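Local coordinates for uncharacterized protein (Agrobacterium tumefaciens, PDB 3D01) that is of unknown function but belongs to the YjgF-like family of putative endoribonucleases related to chorismate mutase in fold, at residues L21-P26 / S126-T131. Numbering follows the deposited sequence.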
loop_
_atom_site.group_PDB
_atom_site.type_symbol
_atom_site.label_atom_id
_atom_site.label_comp_id
_atom_site.label_asym_id
_atom_site.label_seq_id
_atom_site.Cartn_x
_atom_site.Cartn_y
_atom_site.Cartn_z
ATOM N N LEU I 21 28.545 -1.476 4.258
ATOM C CA LEU I 21 27.543 -1.869 5.249
ATOM C C LEU I 21 27.443 -3.385 5.415
ATOM O O LEU I 21 26.782 -3.872 6.340
ATOM C CB LEU I 21 26.185 -1.308 4.860
ATOM C CG LEU I 21 25.951 0.186 5.039
ATOM C CD1 LEU I 21 24.493 0.518 4.631
ATOM C CD2 LEU I 21 26.204 0.620 6.469
ATOM N N GLY I 22 28.074 -4.138 4.532
ATOM C CA GLY I 22 28.151 -5.578 4.668
ATOM C C GLY I 22 27.427 -6.348 3.590
ATOM O O GLY I 22 27.371 -7.579 3.650
ATOM N N PHE I 23 26.913 -5.659 2.582
ATOM C CA PHE I 23 26.091 -6.298 1.565
ATOM C C PHE I 23 26.583 -6.110 0.125
ATOM O O PHE I 23 27.018 -5.030 -0.269
ATOM C CB PHE I 23 24.656 -5.767 1.653
ATOM C CG PHE I 23 24.038 -5.901 3.014
ATOM C CD1 PHE I 23 23.323 -7.033 3.351
ATOM C CD2 PHE I 23 24.151 -4.885 3.950
ATOM C CE1 PHE I 23 22.727 -7.139 4.593
ATOM C CE2 PHE I 23 23.573 -4.991 5.191
ATOM C CZ PHE I 23 22.863 -6.134 5.511
ATOM N N THR I 24 26.470 -7.188 -0.650
ATOM C CA THR I 24 26.553 -7.139 -2.098
ATOM C C THR I 24 25.145 -7.332 -2.664
ATOM O O THR I 24 24.299 -8.034 -2.066
ATOM C CB THR I 24 27.507 -8.213 -2.643
ATOM O OG1 THR I 24 26.896 -9.505 -2.507
ATOM C CG2 THR I 24 28.844 -8.199 -1.864
ATOM N N LEU I 25 24.870 -6.672 -3.782
ATOM C CA LEU I 25 23.600 -6.834 -4.456
ATOM C C LEU I 25 23.479 -8.250 -5.019
ATOM O O LEU I 25 24.404 -8.760 -5.655
ATOM C CB LEU I 25 23.418 -5.818 -5.586
ATOM C CG LEU I 25 23.129 -4.372 -5.204
ATOM C CD1 LEU I 25 22.994 -3.497 -6.465
ATOM C CD2 LEU I 25 21.883 -4.285 -4.348
ATOM N N PRO I 26 22.331 -8.890 -4.792
ATOM C CA PRO I 26 22.093 -10.132 -5.480
ATOM C C PRO I 26 21.679 -9.882 -6.940
ATOM O O PRO I 26 21.421 -8.741 -7.353
ATOM C CB PRO I 26 20.949 -10.752 -4.666
ATOM C CG PRO I 26 20.189 -9.596 -4.136
ATOM C CD PRO I 26 21.211 -8.517 -3.903
ATOM N N SER I 126 15.111 1.376 6.304
ATOM C CA SER I 126 15.183 2.822 6.096
ATOM C C SER I 126 16.598 3.352 6.264
ATOM O O SER I 126 17.057 4.165 5.453
ATOM C CB SER I 126 14.230 3.567 7.035
ATOM O OG SER I 126 12.898 3.181 6.827
ATOM N N ASN I 127 17.283 2.901 7.317
ATOM C CA ASN I 127 18.651 3.346 7.605
ATOM C C ASN I 127 19.626 2.938 6.482
ATOM O O ASN I 127 20.497 3.722 6.046
ATOM C CB ASN I 127 19.105 2.763 8.934
ATOM C CG ASN I 127 18.402 3.386 10.136
ATOM O OD1 ASN I 127 17.753 4.443 10.049
ATOM N ND2 ASN I 127 18.543 2.736 11.276
ATOM N N LEU I 128 19.453 1.727 5.993
ATOM C CA LEU I 128 20.307 1.191 4.952
ATOM C C LEU I 128 20.094 1.997 3.669
ATOM O O LEU I 128 21.048 2.458 3.042
ATOM C CB LEU I 128 20.057 -0.332 4.751
ATOM C CG LEU I 128 20.900 -1.005 3.653
ATOM C CD1 LEU I 128 21.121 -2.498 3.910
ATOM C CD2 LEU I 128 20.342 -0.768 2.230
ATOM N N ILE I 129 18.843 2.185 3.285
ATOM C CA ILE I 129 18.515 2.946 2.071
ATOM C C ILE I 129 18.958 4.419 2.112
ATOM O O ILE I 129 19.542 4.903 1.133
ATOM C CB ILE I 129 17.009 2.868 1.773
ATOM C CG1 ILE I 129 16.669 1.431 1.370
ATOM C CG2 ILE I 129 16.622 3.922 0.731
ATOM C CD1 ILE I 129 15.205 1.163 1.213
ATOM N N ALA I 130 18.679 5.119 3.213
ATOM C CA ALA I 130 19.130 6.502 3.382
ATOM C C ALA I 130 20.657 6.614 3.389
ATOM O O ALA I 130 21.206 7.568 2.780
ATOM C CB ALA I 130 18.544 7.105 4.632
ATOM N N THR I 131 21.347 5.654 4.022
ATOM C CA THR I 131 22.822 5.633 4.042
ATOM C C THR I 131 23.475 5.507 2.664
ATOM O O THR I 131 24.383 6.269 2.340
ATOM C CB THR I 131 23.378 4.533 4.971
ATOM O OG1 THR I 131 22.907 4.784 6.295
ATOM C CG2 THR I 131 24.922 4.513 4.971
#
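Leu128 meets both Leu21 and Phe23, and this purely apolar contact joins helix 118-133 to the chain where it leaves helix 3-21. Along the helix, Ser126 takes no part; its OG is hydrogen-bonded to His139 NE2 and Arg141 NH1. Asn127 touches nothing in 21-26, but its O accepts from Thr131 N and, from the opposite face of the carbonyl plane, from Thr131 OG1, with Thr131 OG1 to Asn127 O at 2.6 Å.

Leu128 carries its CG anti to the backbone N (chi1 179°), which extends the branch toward the loop. There CG lies 4.0 Å from Leu21 CD1, while CD1 reaches on to the Phe23 ring, obliquely, 3.7 Å from CE2. An apolar side chain of this length suits a buried place between a methyl and a ring.

One turn on, Thr131 offers both a hydroxyl for the helix backbone and a methyl for packing: CG2, anti to its own N, stands 4.0 Å from Leu21 CD1, at the more exposed margin. That Leu21 methyl thus bridges Leu128 and Thr131. Gly22 closes helix 3-21 in a Schellman motif; at its positive phi (114°) a CB would jam against Leu21 O, which calls for glycine. Leu21 and Phe23, its neighbours in sequence, both point toward helix 118-133.

Leu18 of helix 3-21 lies against both Phe23 and Leu128; Phe23 also packs on Arg75 and Glu78 of helix 70-91, whereas Ile129, pointing away from the loop, rests against Val102 and Leu105 of strand 99-110.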